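Local coordinates for NOL1/NOP2/sun family protein (Enterococcus faecium, PDB 3M4X), which probably methylates ribosomal RNA, transferring a methyl group from S-adenosylmethionine to carbon 5 of a cytosine, at residues T7-F12 and N196-W201; Q11-Y16 and D26-L31; S205-Q210 and A238-E243; E280-I285 and G294-K299. All coordinates share one frame; numbering follows the deposited sequence.

Interaction 1. Residues T7-F12 and N196-W201; sequences TLPQQF and NAIKEW
P9, F12, I198 and W201 meet where an extended lead-in from T7 turns into helix 10-20, P9 standing at the N-cap position, and faces the short helix 195-200, followed by the loop residue W201. Near the start of the lead-in, the CG2 branch of I198 reaches both the backbone and the proline ring. It lies 3.7 Å from T7 O and equally 3.7 Å from P9 CG, and the P9 and I198 side chains cross at about a right angle. P9 CB touches the indole obliquely, 4.0 Å from W201 CE3. These contacts tie the N-terminal helical part of the protein, which belongs to the RsmF N-terminal family region, to the Rossmann-type methyltransferase region. The centre of the contact is a T-shaped aromatic pair. F12 turns its ring edge to the face of the six-membered ring of W201, with centroids 5.7 Å apart and planes at 87°. In W201, CG anti to the backbone N (chi1 -170°) sends the indole out toward P9 and F12. F12 CB sits over the same ring as a CH-pi donor, 4.0 Å from the centroid and 19° off the normal. The helix backbone follows closely, since F12 N is 3.6 Å from W201 CH2. At the rim, in the indole plane, Q11 CB approaches W201 CZ3 at 3.9 Å. F191 adds edge-to-face contacts to both F12 and W201, and the polar end of the indole is satisfied by a hydrogen bond from W201 NE1 to E188 OE2.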
loop_
_atom_site.group_PDB
_atom_site.type_symbol
_atom_site.label_atom_id
_atom_site.label_comp_id
_atom_site.label_asym_id
_atom_site.label_seq_id
_atom_site.Cartn_x
_atom_site.Cartn_y
_atom_site.Cartn_z
ATOM N N THR A 7 27.295 -1.562 16.037
ATOM C CA THR A 7 28.382 -1.249 15.109
ATOM C C THR A 7 28.052 -0.085 14.177
ATOM O O THR A 7 27.961 -0.263 12.964
ATOM C CB THR A 7 28.738 -2.469 14.247
ATOM O OG1 THR A 7 27.532 -3.150 13.859
ATOM C CG2 THR A 7 29.639 -3.424 15.025
ATOM N N LEU A 8 27.881 1.104 14.740
ATOM C CA LEU A 8 27.612 2.293 13.936
ATOM C C LEU A 8 28.863 2.749 13.182
ATOM O O LEU A 8 29.980 2.555 13.658
ATOM C CB LEU A 8 27.103 3.432 14.823
ATOM C CG LEU A 8 25.892 3.110 15.696
ATOM C CD1 LEU A 8 25.515 4.302 16.554
ATOM C CD2 LEU A 8 24.723 2.679 14.837
ATOM N N PRO A 9 28.678 3.351 11.994
ATOM C CA PRO A 9 29.777 3.944 11.224
ATOM C C PRO A 9 30.350 5.181 11.907
ATOM O O PRO A 9 29.591 6.056 12.331
ATOM C CB PRO A 9 29.103 4.341 9.906
ATOM C CG PRO A 9 27.912 3.442 9.803
ATOM C CD PRO A 9 27.431 3.304 11.215
ATOM N N GLN A 10 31.677 5.252 12.000
ATOM C CA GLN A 10 32.351 6.345 12.698
ATOM C C GLN A 10 31.876 7.710 12.217
ATOM O O GLN A 10 31.658 8.612 13.026
ATOM C CB GLN A 10 33.878 6.242 12.550
ATOM C CG GLN A 10 34.376 4.851 12.185
ATOM C CD GLN A 10 34.008 4.459 10.762
ATOM O OE1 GLN A 10 34.465 5.080 9.800
ATOM N NE2 GLN A 10 33.175 3.430 10.624
ATOM N N GLN A 11 31.717 7.863 10.907
ATOM C CA GLN A 11 31.325 9.157 10.342
ATOM C C GLN A 11 29.913 9.568 10.758
ATOM O O GLN A 11 29.622 10.753 10.932
ATOM C CB GLN A 11 31.446 9.144 8.816
ATOM C CG GLN A 11 32.861 8.910 8.323
ATOM C CD GLN A 11 33.871 9.796 9.020
ATOM O OE1 GLN A 11 34.820 9.304 9.635
ATOM N NE2 GLN A 11 33.674 11.111 8.932
ATOM N N PHE A 12 29.054 8.567 10.908
ATOM C CA PHE A 12 27.680 8.730 11.366
ATOM C C PHE A 12 27.649 9.163 12.830
ATOM O O PHE A 12 26.933 10.094 13.201
ATOM C CB PHE A 12 26.950 7.396 11.187
ATOM C CG PHE A 12 25.562 7.371 11.758
ATOM C CD1 PHE A 12 24.479 7.822 11.012
ATOM C CD2 PHE A 12 25.332 6.875 13.030
ATOM C CE1 PHE A 12 23.200 7.786 11.535
ATOM C CE2 PHE A 12 24.055 6.842 13.558
ATOM C CZ PHE A 12 22.987 7.298 12.810
ATOM N N ASN A 196 22.574 -4.581 6.411
ATOM C CA ASN A 196 23.148 -4.173 5.135
ATOM C C ASN A 196 23.074 -2.668 4.984
ATOM O O ASN A 196 23.942 -2.060 4.372
ATOM C CB ASN A 196 22.432 -4.857 3.975
ATOM C CG ASN A 196 22.582 -6.360 4.015
ATOM O OD1 ASN A 196 23.487 -6.886 4.669
ATOM N ND2 ASN A 196 21.691 -7.065 3.321
ATOM N N ALA A 197 22.036 -2.075 5.562
ATOM C CA ALA A 197 21.864 -0.625 5.553
ATOM C C ALA A 197 23.064 0.114 6.148
ATOM O O ALA A 197 23.418 1.210 5.709
ATOM C CB ALA A 197 20.596 -0.237 6.291
ATOM N N ILE A 198 23.679 -0.475 7.164
ATOM C CA ILE A 198 24.861 0.135 7.754
ATOM C C ILE A 198 26.023 0.041 6.775
ATOM O O ILE A 198 26.701 1.028 6.505
ATOM C CB ILE A 198 25.233 -0.531 9.076
ATOM C CG1 ILE A 198 24.161 -0.224 10.120
ATOM C CG2 ILE A 198 26.592 -0.044 9.542
ATOM C CD1 ILE A 198 24.255 -1.076 11.367
ATOM N N LYS A 199 26.222 -1.153 6.227
ATOM C CA LYS A 199 27.263 -1.397 5.241
ATOM C C LYS A 199 27.209 -0.413 4.075
ATOM O O LYS A 199 28.241 0.071 3.618
ATOM C CB LYS A 199 27.153 -2.826 4.707
ATOM C CG LYS A 199 27.372 -3.899 5.757
ATOM C CD LYS A 199 28.580 -4.766 5.419
ATOM C CE LYS A 199 28.346 -5.596 4.159
ATOM N NZ LYS A 199 29.515 -6.468 3.827
ATOM N N GLU A 200 26.001 -0.121 3.600
ATOM C CA GLU A 200 25.815 0.694 2.404
ATOM C C GLU A 200 25.867 2.196 2.682
ATOM O O GLU A 200 25.921 3.005 1.751
ATOM C CB GLU A 200 24.481 0.351 1.740
ATOM C CG GLU A 200 24.173 -1.134 1.691
ATOM C CD GLU A 200 24.296 -1.715 0.298
ATOM O OE1 GLU A 200 24.319 -0.926 -0.675
ATOM O OE2 GLU A 200 24.363 -2.959 0.180
ATOM N N TRP A 201 25.841 2.571 3.959
ATOM C CA TRP A 201 25.878 3.982 4.341
ATOM C C TRP A 201 27.278 4.579 4.182
ATOM O O TRP A 201 28.265 3.988 4.615
ATOM C CB TRP A 201 25.414 4.158 5.793
ATOM C CG TRP A 201 25.182 5.594 6.196
ATOM C CD1 TRP A 201 23.995 6.274 6.157
ATOM C CD2 TRP A 201 26.160 6.527 6.685
ATOM N NE1 TRP A 201 24.172 7.565 6.595
ATOM C CE2 TRP A 201 25.490 7.744 6.929
ATOM C CE3 TRP A 201 27.532 6.450 6.938
ATOM C CZ2 TRP A 201 26.147 8.875 7.408
ATOM C CZ3 TRP A 201 28.179 7.569 7.426
ATOM C CH2 TRP A 201 27.487 8.768 7.655
#

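Interaction 2. Residues Q11-Y16 and D26-L31; sequences QFIKKY and DFFSAL
F12 and F27 reach toward each other tip to tip, with F12 CZ 3.8 Å from F27 CE2. L31 meets F12 in the same manner, its CD2 branch 3.7 Å from F12 CE2 and near the plane of that ring, at the edge. F27 CE2 also touches Y16 CG at 4.0 Å; the two rings meet obliquely, planes at 49°. On the I13 flank, F28 pushes CZ to 3.3 Å from I13 O, so the ring tip bears on the helix backbone. The I13 CG1 branch lies over one face of the F28 ring, while I13 CG2 is 4.0 Å from F28 CZ. Each helix also orders its own rings: Y16 CD1 covers the rim of one F12 face, and L31 CD2 does likewise on F27, both across one helical turn. Farther out, F237 and W286 contact F27 edge-to-face, and L8 packs on I13 and F28. The axes of 11-16 and 26-31 come no closer than 11.4 Å and run at 146°, with the aromatic side chains filling the interface of an antiparallel helical hairpin in the RsmF N-terminal region.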
loop_
_atom_site.group_PDB
_atom_site.type_symbol
_atom_site.label_atom_id
_atom_site.label_comp_id
_atom_site.label_asym_id
_atom_site.label_seq_id
_atom_site.Cartn_x
_atom_site.Cartn_y
_atom_site.Cartn_z
ATOM N N GLN A 11 31.717 7.863 10.907
ATOM C CA GLN A 11 31.325 9.157 10.342
ATOM C C GLN A 11 29.913 9.568 10.758
ATOM O O GLN A 11 29.622 10.753 10.932
ATOM C CB GLN A 11 31.446 9.144 8.816
ATOM C CG GLN A 11 32.861 8.910 8.323
ATOM C CD GLN A 11 33.871 9.796 9.020
ATOM O OE1 GLN A 11 34.820 9.304 9.635
ATOM N NE2 GLN A 11 33.674 11.111 8.932
ATOM N N PHE A 12 29.054 8.567 10.908
ATOM C CA PHE A 12 27.680 8.730 11.366
ATOM C C PHE A 12 27.649 9.163 12.830
ATOM O O PHE A 12 26.933 10.094 13.201
ATOM C CB PHE A 12 26.950 7.396 11.187
ATOM C CG PHE A 12 25.562 7.371 11.758
ATOM C CD1 PHE A 12 24.479 7.822 11.012
ATOM C CD2 PHE A 12 25.332 6.875 13.030
ATOM C CE1 PHE A 12 23.200 7.786 11.535
ATOM C CE2 PHE A 12 24.055 6.842 13.558
ATOM C CZ PHE A 12 22.987 7.298 12.810
ATOM N N ILE A 13 28.433 8.470 13.652
ATOM C CA ILE A 13 28.591 8.801 15.065
ATOM C C ILE A 13 29.039 10.250 15.293
ATOM O O ILE A 13 28.479 10.955 16.135
ATOM C CB ILE A 13 29.564 7.797 15.747
ATOM C CG1 ILE A 13 28.935 6.404 15.762
ATOM C CG2 ILE A 13 29.912 8.227 17.161
ATOM C CD1 ILE A 13 29.799 5.335 16.388
ATOM N N LYS A 14 30.035 10.705 14.539
ATOM C CA LYS A 14 30.478 12.097 14.629
ATOM C C LYS A 14 29.377 13.071 14.187
ATOM O O LYS A 14 29.104 14.080 14.852
ATOM C CB LYS A 14 31.735 12.334 13.781
ATOM C CG LYS A 14 32.888 11.357 14.009
ATOM C CD LYS A 14 34.169 11.853 13.321
ATOM C CE LYS A 14 34.969 10.717 12.669
ATOM N NZ LYS A 14 35.393 9.623 13.605
ATOM N N LYS A 15 28.748 12.775 13.053
ATOM C CA LYS A 15 27.726 13.666 12.511
ATOM C C LYS A 15 26.659 13.922 13.568
ATOM O O LYS A 15 26.335 15.068 13.875
ATOM C CB LYS A 15 27.106 13.060 11.244
ATOM C CG LYS A 15 26.084 13.946 10.511
ATOM C CD LYS A 15 25.790 13.380 9.129
ATOM C CE LYS A 15 24.902 14.305 8.299
ATOM N NZ LYS A 15 23.530 14.407 8.865
ATOM N N TYR A 16 26.149 12.841 14.149
ATOM C CA TYR A 16 25.033 12.924 15.084
ATOM C C TYR A 16 25.404 13.293 16.520
ATOM O O TYR A 16 24.548 13.745 17.275
ATOM C CB TYR A 16 24.166 11.654 15.003
ATOM C CG TYR A 16 23.307 11.652 13.749
ATOM C CD1 TYR A 16 23.736 11.021 12.590
ATOM C CD2 TYR A 16 22.092 12.329 13.710
ATOM C CE1 TYR A 16 22.965 11.033 11.429
ATOM C CE2 TYR A 16 21.307 12.352 12.541
ATOM C CZ TYR A 16 21.753 11.700 11.409
ATOM O OH TYR A 16 21.005 11.705 10.252
ATOM N N ASP A 26 21.704 8.624 24.105
ATOM C CA ASP A 26 20.472 7.833 24.128
ATOM C C ASP A 26 20.164 7.305 22.729
ATOM O O ASP A 26 19.707 6.181 22.567
ATOM C CB ASP A 26 19.317 8.671 24.677
ATOM C CG ASP A 26 19.691 9.386 25.963
ATOM O OD1 ASP A 26 19.391 8.856 27.053
ATOM O OD2 ASP A 26 20.317 10.470 25.882
ATOM N N PHE A 27 20.466 8.120 21.726
ATOM C CA PHE A 27 20.207 7.792 20.330
ATOM C C PHE A 27 21.016 6.591 19.869
ATOM O O PHE A 27 20.460 5.648 19.298
ATOM C CB PHE A 27 20.493 9.022 19.456
ATOM C CG PHE A 27 20.355 8.782 17.981
ATOM C CD1 PHE A 27 19.164 8.304 17.444
ATOM C CD2 PHE A 27 21.404 9.086 17.117
ATOM C CE1 PHE A 27 19.032 8.101 16.082
ATOM C CE2 PHE A 27 21.283 8.894 15.747
ATOM C CZ PHE A 27 20.093 8.396 15.229
ATOM N N PHE A 28 22.323 6.621 20.116
ATOM C CA PHE A 28 23.205 5.518 19.734
ATOM C C PHE A 28 22.862 4.288 20.541
ATOM O O PHE A 28 22.923 3.165 20.040
ATOM C CB PHE A 28 24.678 5.858 19.985
ATOM C CG PHE A 28 25.173 7.061 19.228
ATOM C CD1 PHE A 28 26.025 7.974 19.836
ATOM C CD2 PHE A 28 24.793 7.278 17.910
ATOM C CE1 PHE A 28 26.493 9.100 19.137
ATOM C CE2 PHE A 28 25.256 8.398 17.203
ATOM C CZ PHE A 28 26.109 9.312 17.821
ATOM N N SER A 29 22.518 4.513 21.805
ATOM C CA SER A 29 22.182 3.436 22.732
ATOM C C SER A 29 20.883 2.746 22.282
ATOM O O SER A 29 20.722 1.531 22.433
ATOM C CB SER A 29 22.077 4.006 24.150
ATOM O OG SER A 29 21.515 3.098 25.065
ATOM N N ALA A 30 19.969 3.520 21.694
ATOM C CA ALA A 30 18.757 2.941 21.139
ATOM C C ALA A 30 19.134 2.137 19.915
ATOM O O ALA A 30 18.653 1.032 19.720
ATOM C CB ALA A 30 17.758 4.020 20.774
ATOM N N LEU A 31 20.032 2.689 19.112
ATOM C CA LEU A 31 20.422 2.074 17.850
ATOM C C LEU A 31 21.140 0.745 18.055
ATOM O O LEU A 31 20.917 -0.209 17.308
ATOM C CB LEU A 31 21.302 3.038 17.040
ATOM C CG LEU A 31 20.738 3.798 15.825
ATOM C CD1 LEU A 31 19.218 3.993 15.865
ATOM C CD2 LEU A 31 21.454 5.131 15.642
#

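Interaction 3. Residues S205-Q210 and A238-E243; sequences SPLYCQ and APEENE
This is a helix-to-loop contact: P206, L207, C209 and Q210, on the first turns of helix 205-222, press against A238, E240 and E241 in the loop that leads from strand 228-234 to helix 243-252. The backbones come close, with CA atoms of Q210 and E241 5.1 Å apart. One directional bond joins the two sides. Q210 NE2 donates to E240 O over 2.9 Å in the carbonyl plane, on a lone pair; the bond is bent, at 136° about the hydrogen, and the acceptor is tilted 26° out of the amide plane. A weak bond to E244 OE1 gives NE2 a second partner. E240 CG, anti to the carbonyl carbon (chi1 -66°), meets L207 CD2 at 3.6 Å. Its OE1 forms a salt bridge with K15 NZ. E241 runs extended beyond CG and lays its carboxylate on the helix: OE2 is 3.1 Å from C209 CB, and OE1 is 3.3 Å from P206 CA. OE1 is hydrogen-bonded to S186 OG. P206 CB and A238 CB also touch at 3.9 Å. Because E241 packs on C185, of the Pro-Cys motif of the RNA cytosine-5 methyltransferases, and on T236, which directly follows their Thr-Cys motif, this buried carboxylate probably belongs to the shell around the active site of that Rossmann-like fold.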
loop_
_atom_site.group_PDB
_atom_site.type_symbol
_atom_site.label_atom_id
_atom_site.label_comp_id
_atom_site.label_asym_id
_atom_site.label_seq_id
_atom_site.Cartn_x
_atom_site.Cartn_y
_atom_site.Cartn_z
ATOM N N SER A 205 26.144 9.833 1.495
ATOM C CA SER A 205 24.809 9.334 1.184
ATOM C C SER A 205 23.717 10.385 1.348
ATOM O O SER A 205 22.845 10.504 0.497
ATOM C CB SER A 205 24.475 8.100 2.023
ATOM O OG SER A 205 25.318 7.009 1.691
ATOM N N PRO A 206 23.751 11.149 2.447
ATOM C CA PRO A 206 22.651 12.097 2.622
ATOM C C PRO A 206 22.500 13.067 1.456
ATOM O O PRO A 206 21.379 13.256 0.971
ATOM C CB PRO A 206 23.028 12.828 3.909
ATOM C CG PRO A 206 23.807 11.797 4.683
ATOM C CD PRO A 206 24.607 11.070 3.645
ATOM N N LEU A 207 23.603 13.664 1.010
ATOM C CA LEU A 207 23.553 14.654 -0.065
ATOM C C LEU A 207 23.253 14.010 -1.416
ATOM O O LEU A 207 22.536 14.576 -2.232
ATOM C CB LEU A 207 24.849 15.466 -0.136
ATOM C CG LEU A 207 25.082 16.578 0.897
ATOM C CD1 LEU A 207 23.956 17.609 0.852
ATOM C CD2 LEU A 207 25.248 16.010 2.306
ATOM N N TYR A 208 23.807 12.828 -1.655
ATOM C CA TYR A 208 23.483 12.071 -2.856
ATOM C C TYR A 208 21.976 11.798 -2.917
ATOM O O TYR A 208 21.342 11.918 -3.975
ATOM C CB TYR A 208 24.264 10.757 -2.873
ATOM C CG TYR A 208 23.902 9.830 -4.010
ATOM C CD1 TYR A 208 24.658 9.797 -5.175
ATOM C CD2 TYR A 208 22.800 8.979 -3.917
ATOM C CE1 TYR A 208 24.325 8.946 -6.221
ATOM C CE2 TYR A 208 22.459 8.126 -4.958
ATOM C CZ TYR A 208 23.225 8.113 -6.109
ATOM O OH TYR A 208 22.891 7.266 -7.146
ATOM N N CYS A 209 21.406 11.434 -1.774
ATOM C CA CYS A 209 19.987 11.126 -1.696
ATOM C C CYS A 209 19.158 12.392 -1.804
ATOM O O CYS A 209 18.093 12.385 -2.415
ATOM C CB CYS A 209 19.667 10.382 -0.400
ATOM S SG CYS A 209 20.189 8.656 -0.408
ATOM N N GLN A 210 19.654 13.473 -1.211
ATOM C CA GLN A 210 19.005 14.775 -1.313
ATOM C C GLN A 210 18.731 15.169 -2.761
ATOM O O GLN A 210 17.620 15.557 -3.099
ATOM C CB GLN A 210 19.845 15.862 -0.638
ATOM C CG GLN A 210 19.176 17.220 -0.626
ATOM C CD GLN A 210 20.112 18.313 -0.155
ATOM O OE1 GLN A 210 21.097 18.630 -0.826
ATOM N NE2 GLN A 210 19.803 18.909 0.995
ATOM N N ALA A 238 18.776 12.173 8.504
ATOM C CA ALA A 238 19.565 13.300 7.998
ATOM C C ALA A 238 18.738 14.543 7.698
ATOM O O ALA A 238 17.718 14.466 7.008
ATOM C CB ALA A 238 20.376 12.887 6.774
ATOM N N PRO A 239 19.172 15.695 8.235
ATOM C CA PRO A 239 18.587 16.984 7.853
ATOM C C PRO A 239 18.610 17.145 6.345
ATOM O O PRO A 239 17.647 17.655 5.783
ATOM C CB PRO A 239 19.536 18.007 8.495
ATOM C CG PRO A 239 20.071 17.267 9.725
ATOM C CD PRO A 239 20.202 15.833 9.288
ATOM N N GLU A 240 19.694 16.716 5.700
ATOM C CA GLU A 240 19.843 16.928 4.262
ATOM C C GLU A 240 18.668 16.340 3.475
ATOM O O GLU A 240 18.318 16.847 2.422
ATOM C CB GLU A 240 21.177 16.379 3.745
ATOM C CG GLU A 240 22.422 17.110 4.283
ATOM C CD GLU A 240 22.814 16.651 5.689
ATOM O OE1 GLU A 240 22.143 15.758 6.250
ATOM O OE2 GLU A 240 23.799 17.181 6.236
ATOM N N GLU A 241 18.048 15.292 4.013
ATOM C CA GLU A 241 16.946 14.608 3.332
ATOM C C GLU A 241 15.563 14.934 3.884
ATOM O O GLU A 241 14.555 14.544 3.309
ATOM C CB GLU A 241 17.165 13.100 3.362
ATOM C CG GLU A 241 18.427 12.687 2.656
ATOM C CD GLU A 241 18.827 11.289 2.990
ATOM O OE1 GLU A 241 19.720 11.115 3.851
ATOM O OE2 GLU A 241 18.237 10.360 2.400
ATOM N N ASN A 242 15.528 15.654 4.997
ATOM C CA ASN A 242 14.287 15.970 5.675
ATOM C C ASN A 242 13.996 17.472 5.674
ATOM O O ASN A 242 13.383 17.986 4.736
ATOM C CB ASN A 242 14.319 15.424 7.105
ATOM C CG ASN A 242 14.519 13.904 7.157
ATOM O OD1 ASN A 242 14.896 13.349 8.193
ATOM N ND2 ASN A 242 14.271 13.231 6.040
ATOM N N GLU A 243 14.417 18.177 6.719
ATOM C CA GLU A 243 14.140 19.617 6.807
ATOM C C GLU A 243 14.680 20.413 5.616
ATOM O O GLU A 243 14.105 21.433 5.243
ATOM C CB GLU A 243 14.700 20.237 8.098
ATOM C CG GLU A 243 14.007 19.821 9.382
ATOM C CD GLU A 243 14.574 18.531 9.973
ATOM O OE1 GLU A 243 15.420 17.898 9.309
ATOM O OE2 GLU A 243 14.166 18.148 11.098
#

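Interaction 4. Residues E280-I285 and G294-K299; sequences EKTIRI and GHFVAK
F296 lays its ring beside R284 of the facing strand and T282 just before it. R284 CG approaches the ring edge, in plane, 3.9 Å from F296 CD1, and the guanidinium stands oblique to the phenyl plane at 57°. T282 crosses the far part of the ring obliquely, OG1 being 3.5 Å from F296 CE1. Its first torsion sets OG1 between the backbone N and the carbonyl carbon (chi1 71°), and the hydroxyl is hydrogen-bonded to L279 O. The methyl branch, T282 CG2, points instead to A298 CB at 3.7 Å.

The backbones form an antiparallel ladder whose strand axes run at 169°. I283 and V297 are the hydrogen-bonded pair, with I283 N to V297 O 3.0 Å and V297 N to I283 O 3.1 Å; R284 and F296 are the non-hydrogen-bonded pair next to them. I285 N bonds H295 O at 2.9 Å. Beyond it, G294 CA lies 3.2 Å from I285 O, a CH···O contact, at backbone angles that call for glycine. At the other end water 1 continues the link, accepting from K299 N at 2.9 Å and donating to K281 O.

R284 NE forms a salt bridge with E243 OE2 on the F296 side of the sheet. On the opposite face V297 packs against I96, V97 and A100 of helix 95-101. Strand 295-302 bonds strand 228-234 through F296 and A298 and strand 255-258 through K299, while T282 and R284 bond G269 and S267.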
loop_
_atom_site.group_PDB
_atom_site.type_symbol
_atom_site.label_atom_id
_atom_site.label_comp_id
_atom_site.label_asym_id
_atom_site.label_seq_id
_atom_site.Cartn_x
_atom_site.Cartn_y
_atom_site.Cartn_z
ATOM N N GLU A 280 8.424 22.962 12.425
ATOM C CA GLU A 280 7.975 22.275 13.623
ATOM C C GLU A 280 6.700 21.474 13.365
ATOM O O GLU A 280 6.344 20.593 14.150
ATOM C CB GLU A 280 7.744 23.285 14.753
ATOM C CG GLU A 280 6.599 24.261 14.490
ATOM C CD GLU A 280 6.997 25.472 13.636
ATOM O OE1 GLU A 280 8.170 25.577 13.203
ATOM O OE2 GLU A 280 6.121 26.331 13.414
ATOM N N LYS A 281 6.016 21.792 12.268
ATOM C CA LYS A 281 4.790 21.096 11.873
ATOM C C LYS A 281 5.090 19.774 11.197
ATOM O O LYS A 281 4.189 18.978 10.964
ATOM C CB LYS A 281 3.966 21.947 10.908
ATOM C CG LYS A 281 3.406 23.224 11.496
ATOM C CD LYS A 281 2.759 24.059 10.392
ATOM C CE LYS A 281 2.660 25.520 10.798
ATOM N NZ LYS A 281 2.402 26.391 9.622
ATOM N N THR A 282 6.349 19.558 10.838
ATOM C CA THR A 282 6.762 18.262 10.326
ATOM C C THR A 282 7.076 17.322 11.501
ATOM O O THR A 282 7.282 17.770 12.632
ATOM C CB THR A 282 7.943 18.385 9.341
ATOM O OG1 THR A 282 9.141 18.731 10.047
ATOM C CG2 THR A 282 7.642 19.470 8.279
ATOM N N ILE A 283 7.090 16.022 11.231
ATOM C CA ILE A 283 7.121 15.010 12.285
ATOM C C ILE A 283 8.387 14.190 12.232
ATOM O O ILE A 283 8.760 13.680 11.178
ATOM C CB ILE A 283 5.975 14.005 12.125
ATOM C CG1 ILE A 283 4.622 14.646 12.431
ATOM C CG2 ILE A 283 6.212 12.773 12.993
ATOM C CD1 ILE A 283 3.457 13.684 12.176
ATOM N N ARG A 284 9.033 14.051 13.379
ATOM C CA ARG A 284 10.166 13.151 13.496
ATOM C C ARG A 284 9.852 12.019 14.453
ATOM O O ARG A 284 9.191 12.206 15.471
ATOM C CB ARG A 284 11.433 13.891 13.942
ATOM C CG ARG A 284 12.235 14.469 12.780
ATOM C CD ARG A 284 13.434 15.270 13.277
ATOM N NE ARG A 284 14.289 15.730 12.187
ATOM C CZ ARG A 284 15.273 15.015 11.640
ATOM N NH1 ARG A 284 15.548 13.788 12.076
ATOM N NH2 ARG A 284 15.985 15.530 10.647
ATOM N N ILE A 285 10.333 10.836 14.115
ATOM C CA ILE A 285 10.244 9.712 15.023
ATOM C C ILE A 285 11.664 9.254 15.344
ATOM O O ILE A 285 12.406 8.831 14.456
ATOM C CB ILE A 285 9.374 8.579 14.427
ATOM C CG1 ILE A 285 7.928 9.060 14.299
ATOM C CG2 ILE A 285 9.432 7.335 15.305
ATOM C CD1 ILE A 285 7.019 8.097 13.623
ATOM N N GLY A 294 12.216 4.899 13.113
ATOM C CA GLY A 294 12.732 6.179 12.677
ATOM C C GLY A 294 12.137 6.589 11.346
ATOM O O GLY A 294 12.235 5.875 10.349
ATOM N N HIS A 295 11.511 7.756 11.342
ATOM C CA HIS A 295 10.858 8.272 10.155
ATOM C C HIS A 295 10.786 9.790 10.204
ATOM O O HIS A 295 10.812 10.407 11.276
ATOM C CB HIS A 295 9.451 7.675 10.020
ATOM C CG HIS A 295 9.315 6.700 8.887
ATOM N ND1 HIS A 295 9.575 5.350 9.028
ATOM C CD2 HIS A 295 8.962 6.879 7.593
ATOM C CE1 HIS A 295 9.385 4.743 7.870
ATOM N NE2 HIS A 295 9.009 5.649 6.982
ATOM N N PHE A 296 10.719 10.385 9.025
ATOM C CA PHE A 296 10.402 11.791 8.875
ATOM C C PHE A 296 9.179 11.886 7.963
ATOM O O PHE A 296 9.124 11.209 6.944
ATOM C CB PHE A 296 11.596 12.515 8.239
ATOM C CG PHE A 296 11.348 13.956 7.950
ATOM C CD1 PHE A 296 11.436 14.906 8.963
ATOM C CD2 PHE A 296 11.061 14.378 6.655
ATOM C CE1 PHE A 296 11.226 16.253 8.694
ATOM C CE2 PHE A 296 10.849 15.722 6.374
ATOM C CZ PHE A 296 10.931 16.656 7.392
ATOM N N VAL A 297 8.200 12.706 8.335
ATOM C CA VAL A 297 7.045 12.949 7.479
ATOM C C VAL A 297 6.636 14.409 7.444
ATOM O O VAL A 297 6.684 15.096 8.456
ATOM C CB VAL A 297 5.794 12.142 7.901
ATOM C CG1 VAL A 297 4.693 12.330 6.860
ATOM C CG2 VAL A 297 6.128 10.696 8.001
ATOM N N ALA A 298 6.201 14.868 6.272
ATOM C CA ALA A 298 5.710 16.228 6.111
ATOM C C ALA A 298 4.485 16.248 5.194
ATOM O O ALA A 298 4.401 15.479 4.225
ATOM C CB ALA A 298 6.826 17.125 5.554
ATOM N N LYS A 299 3.519 17.102 5.508
ATOM C CA LYS A 299 2.358 17.286 4.631
ATOM C C LYS A 299 2.311 18.724 4.117
ATOM O O LYS A 299 2.400 19.662 4.898
ATOM C CB LYS A 299 1.051 16.954 5.353
ATOM C CG LYS A 299 -0.184 17.130 4.483
ATOM C CD LYS A 299 -1.441 16.546 5.140
ATOM C CE LYS A 299 -1.806 17.327 6.386
ATOM N NZ LYS A 299 -3.150 16.989 6.929
HETATM O O HOH W 1 3.818 18.716 7.840
#

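Overall arrangement
Interactions 1 and 2 share F12 and helix 10-20, with centres about 10 Å apart; L8 CD1 touches F28 CD2 at 3.3 Å, so the N-terminal lead-in packs on the hairpin as well. From that hairpin K15 NZ reaches E240 OE1 at 3.3 Å, linking interaction 2 to interaction 3 and the N-terminal region to the methyltransferase region. Interactions 3 and 4 are joined by the salt bridge between E243 OE2 and R284 NE, 2.7 Å long, with N242 against F296. Interactions 1 and 4 stay about 10 Å apart at their nearest atoms. Through its packing on C185, E241 of interaction 3 probably lies close to the active site.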